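PDB 4MY0: GCN5-related N-acetyltransferase from Kribbella flavida, which probably transfers the acetyl group of acetyl-coenzyme A to amino groups of aminoglycosides. Local coordinates for residues Ala209-Val214 against Ala230-Thr235; Glu202-Tyr207 against Val215-Asp220. All coordinates share one frame; numbering follows the deposited sequence.

Contact 1: Ala209-Val214 against Ala230-Thr235; sequences AEDGFV and AHSEAT
The tight turn of a beta hairpin, between strands 205-209 and 212-219, meets the N-terminal end of helix 233-244 inside the second GNAT-type acetyltransferase region. Three hydrogen bonds cross, and all of them end on Asp211. Two use its carboxylate, whose CG sits between the backbone N and the carbonyl carbon (chi1 64°), so that the group faces the start of the helix. Each oxygen accepts on its syn lone pair: OD1 of Asp211 from OG of Ser232 at 2.9 Å, OD2 from the hydroxyl of Thr235. Ser232 is the N-cap; its OG also takes a weak capping bond from Thr235 N, 3.3 Å away. The carboxylate thus bridges the N-cap and the first turn, where the helix end would probably favour its ionised form. The third bond is between backbones: His231 N lies almost exactly on the extended C=O axis of Asp211, 3.0 Å from its O. That same oxygen lies over one face of the His231 imidazole, whose NE2 is held by the carbonyl of Leu174. Next along the backbones, Gly212 pairs with Ala230 as an antiparallel non-hydrogen-bonded pair. Apolar contacts are few. A side chain at Gly212 would run into the Thr235 methyl. CG2 of Thr235 reaches Ala209 CB at 3.8 Å, while its OG1, tip to tip with the aspartate, stands a very short 2.4 Å from Asp211 OD2.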
loop_
_atom_site.group_PDB
_atom_site.type_symbol
_atom_site.label_atom_id
_atom_site.label_comp_id
_atom_site.label_asym_id
_atom_site.label_seq_id
_atom_site.Cartn_x
_atom_site.Cartn_y
_atom_site.Cartn_z
ATOM N N ALA C 209 -4.277 -14.494 -37.629
ATOM C CA ALA C 209 -5.460 -14.717 -38.461
ATOM C C ALA C 209 -5.109 -14.318 -39.895
ATOM O O ALA C 209 -3.994 -13.867 -40.152
ATOM C CB ALA C 209 -6.626 -13.904 -37.954
ATOM N N GLU C 210 -6.061 -14.451 -40.816
ATOM C CA GLU C 210 -5.848 -14.073 -42.219
ATOM C C GLU C 210 -5.466 -12.594 -42.377
ATOM O O GLU C 210 -4.637 -12.245 -43.226
ATOM C CB GLU C 210 -7.103 -14.385 -43.041
ATOM C CG GLU C 210 -6.995 -14.066 -44.524
ATOM C CD GLU C 210 -8.065 -14.780 -45.347
ATOM O OE1 GLU C 210 -9.169 -15.027 -44.807
ATOM O OE2 GLU C 210 -7.796 -15.109 -46.527
ATOM N N ASP C 211 -6.050 -11.732 -41.541
ATOM C CA ASP C 211 -5.818 -10.290 -41.650
ATOM C C ASP C 211 -5.530 -9.636 -40.300
ATOM O O ASP C 211 -6.054 -8.552 -39.992
ATOM C CB ASP C 211 -7.018 -9.617 -42.319
ATOM C CG ASP C 211 -8.287 -9.734 -41.488
ATOM O OD1 ASP C 211 -9.178 -8.870 -41.628
ATOM O OD2 ASP C 211 -8.381 -10.689 -40.687
ATOM N N GLY C 212 -4.690 -10.286 -39.495
ATOM C CA GLY C 212 -4.320 -9.739 -38.206
ATOM C C GLY C 212 -3.488 -10.666 -37.352
ATOM O O GLY C 212 -3.334 -11.854 -37.655
ATOM N N PHE C 213 -2.942 -10.113 -36.275
ATOM C CA PHE C 213 -2.230 -10.925 -35.297
ATOM C C PHE C 213 -2.223 -10.289 -33.913
ATOM O O PHE C 213 -2.516 -9.110 -33.758
ATOM C CB PHE C 213 -0.792 -11.198 -35.750
ATOM C CG PHE C 213 0.100 -9.977 -35.778
ATOM C CD1 PHE C 213 0.429 -9.372 -36.985
ATOM C CD2 PHE C 213 0.656 -9.468 -34.606
ATOM C CE1 PHE C 213 1.270 -8.265 -37.021
ATOM C CE2 PHE C 213 1.490 -8.356 -34.630
ATOM C CZ PHE C 213 1.802 -7.754 -35.838
ATOM N N VAL C 214 -1.846 -11.068 -32.912
ATOM C CA VAL C 214 -1.675 -10.520 -31.573
ATOM C C VAL C 214 -0.493 -11.230 -30.928
ATOM O O VAL C 214 -0.280 -12.441 -31.133
ATOM C CB VAL C 214 -2.956 -10.667 -30.715
ATOM C CG1 VAL C 214 -3.309 -12.127 -30.522
ATOM C CG2 VAL C 214 -2.801 -9.968 -29.343
ATOM N N ALA C 230 -5.312 -5.588 -36.517
ATOM C CA ALA C 230 -6.480 -6.225 -37.114
ATOM C C ALA C 230 -7.077 -5.342 -38.204
ATOM O O ALA C 230 -7.336 -4.155 -37.984
ATOM C CB ALA C 230 -7.511 -6.528 -36.057
ATOM N N HIS C 231 -7.309 -5.933 -39.372
ATOM C CA HIS C 231 -7.858 -5.190 -40.498
ATOM C C HIS C 231 -9.384 -5.176 -40.523
ATOM O O HIS C 231 -9.982 -4.282 -41.120
ATOM C CB HIS C 231 -7.319 -5.745 -41.818
ATOM C CG HIS C 231 -5.833 -5.628 -41.959
ATOM N ND1 HIS C 231 -5.122 -6.293 -42.936
ATOM C CD2 HIS C 231 -4.923 -4.923 -41.245
ATOM C CE1 HIS C 231 -3.838 -5.998 -42.819
ATOM N NE2 HIS C 231 -3.692 -5.165 -41.805
ATOM N N SER C 232 -10.016 -6.162 -39.890
ATOM C CA SER C 232 -11.473 -6.273 -39.935
ATOM C C SER C 232 -12.064 -6.419 -38.541
ATOM O O SER C 232 -11.376 -6.831 -37.607
ATOM C CB SER C 232 -11.909 -7.462 -40.794
ATOM O OG SER C 232 -11.685 -8.677 -40.106
ATOM N N GLU C 233 -13.345 -6.090 -38.410
ATOM C CA GLU C 233 -14.007 -6.134 -37.111
ATOM C C GLU C 233 -14.010 -7.550 -36.541
ATOM O O GLU C 233 -13.626 -7.761 -35.396
ATOM C CB GLU C 233 -15.439 -5.610 -37.233
ATOM C CG GLU C 233 -16.163 -5.433 -35.905
ATOM C CD GLU C 233 -17.661 -5.243 -36.088
ATOM O OE1 GLU C 233 -18.388 -5.230 -35.065
ATOM O OE2 GLU C 233 -18.108 -5.115 -37.252
ATOM N N ALA C 234 -14.447 -8.515 -37.345
ATOM C CA ALA C 234 -14.452 -9.907 -36.915
ATOM C C ALA C 234 -13.080 -10.369 -36.395
ATOM O O ALA C 234 -12.990 -11.068 -35.386
ATOM C CB ALA C 234 -14.935 -10.810 -38.047
ATOM N N THR C 235 -12.012 -9.983 -37.083
ATOM C CA THR C 235 -10.679 -10.405 -36.672
ATOM C C THR C 235 -10.248 -9.720 -35.380
ATOM O O THR C 235 -9.637 -10.350 -34.518
ATOM C CB THR C 235 -9.651 -10.142 -37.780
ATOM O OG1 THR C 235 -9.985 -10.941 -38.912
ATOM C CG2 THR C 235 -8.255 -10.503 -37.324
#

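Contact 2: Glu202-Tyr207 against Val215-Asp220; sequences EENFAY and VYNWSD
Val215 opens the pairing opposite Ala206, a non-hydrogen-bonded antiparallel pair in which Val215 CG2 rests 4.0 Å from Ala206 CB. Both side chains face helix 192-200, and Val215 CA sends a CA-H...O contact to Phe205 O. Tyr216 follows, in a hydrogen-bonded pair with Phe205: Phe205 N reaches Tyr216 O at 2.7 Å, nearly along the C=O axis, and Tyr216 N returns a 2.9 Å bond to Phe205 O from above the carbonyl plane. With CG between the backbone N and the carbonyl carbon (chi1 66°), the Tyr216 ring lies across Phe205. Phe205 CB sits over the centre of its face in a CH-pi contact, and the Phe205 ring turns its edge to that face, T-shaped, planes at 87°. Beyond, Tyr216 CE2 touches the edge of Tyr207 at CE2, 3.6 Å away. An alanine at Tyr216 would take away the ring that Phe205 and Tyr207 both touch, and would probably loosen the aromatic cluster. Asn217 lies alongside Asn204, amide planes 48° apart, and its ND2 gives Asn204 OD1 only a weak, bent bond, while Asn204 ND2 is hydrogen-bonded to the carbonyl O of Trp198; a second weak bond from Asn217 ND2 goes to Asp226. At Trp218 a water bridges to the loop before strand 205-209, accepting from Trp218 N at 2.9 Å and donating to Glu203 O. The indole meets Phe205 obliquely, CD1 3.5 Å from Phe205 CE2, while NE1 donates to the carbonyl of Ala26 of a neighbouring subunit. Bound acetyl-CoA lies about 7 Å from the Trp218 side chain. The whole is an antiparallel beta hairpin whose Phe205-Tyr216-Trp218 aromatic cluster borders a subunit interface.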
loop_
_atom_site.group_PDB
_atom_site.type_symbol
_atom_site.label_atom_id
_atom_site.label_comp_id
_atom_site.label_asym_id
_atom_site.label_seq_id
_atom_site.Cartn_x
_atom_site.Cartn_y
_atom_site.Cartn_z
ATOM N N GLU C 202 9.772 -18.286 -26.106
ATOM C CA GLU C 202 8.690 -19.090 -25.531
ATOM C C GLU C 202 7.787 -18.323 -24.559
ATOM O O GLU C 202 6.696 -18.781 -24.233
ATOM C CB GLU C 202 9.253 -20.336 -24.836
ATOM C CG GLU C 202 9.345 -21.568 -25.727
ATOM C CD GLU C 202 10.014 -22.747 -25.030
ATOM O OE1 GLU C 202 9.524 -23.171 -23.959
ATOM O OE2 GLU C 202 11.035 -23.246 -25.556
ATOM N N GLU C 203 8.241 -17.160 -24.101
ATOM C CA GLU C 203 7.467 -16.345 -23.164
ATOM C C GLU C 203 6.470 -15.448 -23.881
ATOM O O GLU C 203 5.587 -14.849 -23.258
ATOM C CB GLU C 203 8.400 -15.524 -22.277
ATOM C CG GLU C 203 9.434 -16.407 -21.586
ATOM C CD GLU C 203 10.340 -15.638 -20.652
ATOM O OE1 GLU C 203 11.013 -16.288 -19.820
ATOM O OE2 GLU C 203 10.381 -14.391 -20.759
ATOM N N ASN C 204 6.601 -15.372 -25.200
ATOM C CA ASN C 204 5.670 -14.588 -25.998
ATOM C C ASN C 204 4.649 -15.486 -26.666
ATOM O O ASN C 204 5.010 -16.525 -27.228
ATOM C CB ASN C 204 6.435 -13.757 -27.027
ATOM C CG ASN C 204 7.287 -12.698 -26.371
ATOM O OD1 ASN C 204 6.916 -12.159 -25.318
ATOM N ND2 ASN C 204 8.445 -12.411 -26.958
ATOM N N PHE C 205 3.379 -15.092 -26.594
ATOM C CA PHE C 205 2.304 -15.904 -27.149
ATOM C C PHE C 205 1.749 -15.172 -28.368
ATOM O O PHE C 205 1.119 -14.124 -28.226
ATOM C CB PHE C 205 1.199 -16.129 -26.104
ATOM C CG PHE C 205 1.709 -16.568 -24.743
ATOM C CD1 PHE C 205 2.871 -17.335 -24.622
ATOM C CD2 PHE C 205 1.022 -16.210 -23.587
ATOM C CE1 PHE C 205 3.349 -17.727 -23.367
ATOM C CE2 PHE C 205 1.483 -16.602 -22.330
ATOM C CZ PHE C 205 2.653 -17.354 -22.218
ATOM N N ALA C 206 2.009 -15.711 -29.559
ATOM C CA ALA C 206 1.634 -15.050 -30.814
ATOM C C ALA C 206 0.553 -15.835 -31.543
ATOM O O ALA C 206 0.650 -17.047 -31.659
ATOM C CB ALA C 206 2.863 -14.887 -31.721
ATOM N N TYR C 207 -0.468 -15.143 -32.042
ATOM C CA TYR C 207 -1.542 -15.780 -32.814
ATOM C C TYR C 207 -1.793 -15.008 -34.086
ATOM O O TYR C 207 -1.671 -13.782 -34.104
ATOM C CB TYR C 207 -2.828 -15.902 -31.976
ATOM C CG TYR C 207 -2.574 -16.801 -30.796
ATOM C CD1 TYR C 207 -2.669 -18.174 -30.927
ATOM C CD2 TYR C 207 -2.133 -16.281 -29.579
ATOM C CE1 TYR C 207 -2.375 -19.010 -29.871
ATOM C CE2 TYR C 207 -1.842 -17.118 -28.511
ATOM C CZ TYR C 207 -1.967 -18.483 -28.670
ATOM O OH TYR C 207 -1.688 -19.342 -27.634
ATOM N N VAL C 215 0.303 -10.463 -30.194
ATOM C CA VAL C 215 1.391 -11.026 -29.411
ATOM C C VAL C 215 1.207 -10.555 -27.982
ATOM O O VAL C 215 1.079 -9.357 -27.728
ATOM C CB VAL C 215 2.761 -10.571 -29.926
ATOM C CG1 VAL C 215 3.879 -11.256 -29.130
ATOM C CG2 VAL C 215 2.888 -10.891 -31.429
ATOM N N TYR C 216 1.162 -11.495 -27.044
ATOM C CA TYR C 216 1.003 -11.128 -25.642
ATOM C C TYR C 216 1.801 -12.044 -24.722
ATOM O O TYR C 216 2.412 -13.022 -25.173
ATOM C CB TYR C 216 -0.476 -11.070 -25.237
ATOM C CG TYR C 216 -1.211 -12.393 -25.257
ATOM C CD1 TYR C 216 -1.509 -13.062 -24.075
ATOM C CD2 TYR C 216 -1.634 -12.957 -26.451
ATOM C CE1 TYR C 216 -2.191 -14.256 -24.088
ATOM C CE2 TYR C 216 -2.316 -14.158 -26.474
ATOM C CZ TYR C 216 -2.592 -14.804 -25.293
ATOM O OH TYR C 216 -3.294 -15.991 -25.323
ATOM N N ASN C 217 1.827 -11.701 -23.435
ATOM C CA ASN C 217 2.605 -12.464 -22.457
ATOM C C ASN C 217 2.116 -12.187 -21.041
ATOM O O ASN C 217 1.270 -11.309 -20.831
ATOM C CB ASN C 217 4.097 -12.128 -22.575
ATOM C CG ASN C 217 4.348 -10.635 -22.726
ATOM O OD1 ASN C 217 4.176 -9.865 -21.781
ATOM N ND2 ASN C 217 4.748 -10.219 -23.927
ATOM N N TRP C 218 2.642 -12.932 -20.070
ATOM C CA TRP C 218 2.276 -12.710 -18.674
ATOM C C TRP C 218 2.985 -11.504 -18.103
ATOM O O TRP C 218 4.172 -11.309 -18.358
ATOM C CB TRP C 218 2.630 -13.931 -17.835
ATOM C CG TRP C 218 1.735 -15.093 -18.126
ATOM C CD1 TRP C 218 2.014 -16.172 -18.919
ATOM C CD2 TRP C 218 0.399 -15.283 -17.641
ATOM N NE1 TRP C 218 0.936 -17.020 -18.943
ATOM C CE2 TRP C 218 -0.066 -16.501 -18.162
ATOM C CE3 TRP C 218 -0.436 -14.550 -16.792
ATOM C CZ2 TRP C 218 -1.339 -16.999 -17.878
ATOM C CZ3 TRP C 218 -1.697 -15.039 -16.511
ATOM C CH2 TRP C 218 -2.141 -16.251 -17.060
ATOM N N SER C 219 2.261 -10.720 -17.304
ATOM C CA SER C 219 2.861 -9.617 -16.550
ATOM C C SER C 219 2.346 -9.656 -15.096
ATOM O O SER C 219 1.279 -9.125 -14.803
ATOM C CB SER C 219 2.524 -8.279 -17.219
ATOM O OG SER C 219 3.283 -7.215 -16.679
ATOM N N ASP C 220 3.090 -10.319 -14.210
ATOM C CA ASP C 220 2.737 -10.422 -12.784
ATOM C C ASP C 220 1.296 -10.826 -12.512
ATOM O O ASP C 220 0.582 -10.119 -11.800
ATOM C CB ASP C 220 2.979 -9.097 -12.057
ATOM C CG ASP C 220 4.407 -8.631 -12.156
ATOM O OD1 ASP C 220 5.292 -9.279 -11.550
ATOM O OD2 ASP C 220 4.633 -7.599 -12.824
HETATM O O HOH W 1 4.757 -14.778 -20.669
#

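How the contacts relate
The two contacts share the hairpin of strands 205-209 and 212-219, within the second GNAT-type region, with centres about 18 Å apart. Along the chain their segments alternate: 202-207, 209-214, 215-220, then 230-235. Contact 1 lies at the turn, where the hairpin meets the end of strand 222-230 and the start of helix 233-244; contact 2 lies toward the open end, near another subunit. Between them the pairing continues, with Val214 O 2.9 Å from Tyr207 N in a probable hydrogen bond. One hairpin therefore links a helix start at its turn to a subunit interface at its far end, where acetyl-CoA is bound nearby; contact 1 is away from the annotated sites.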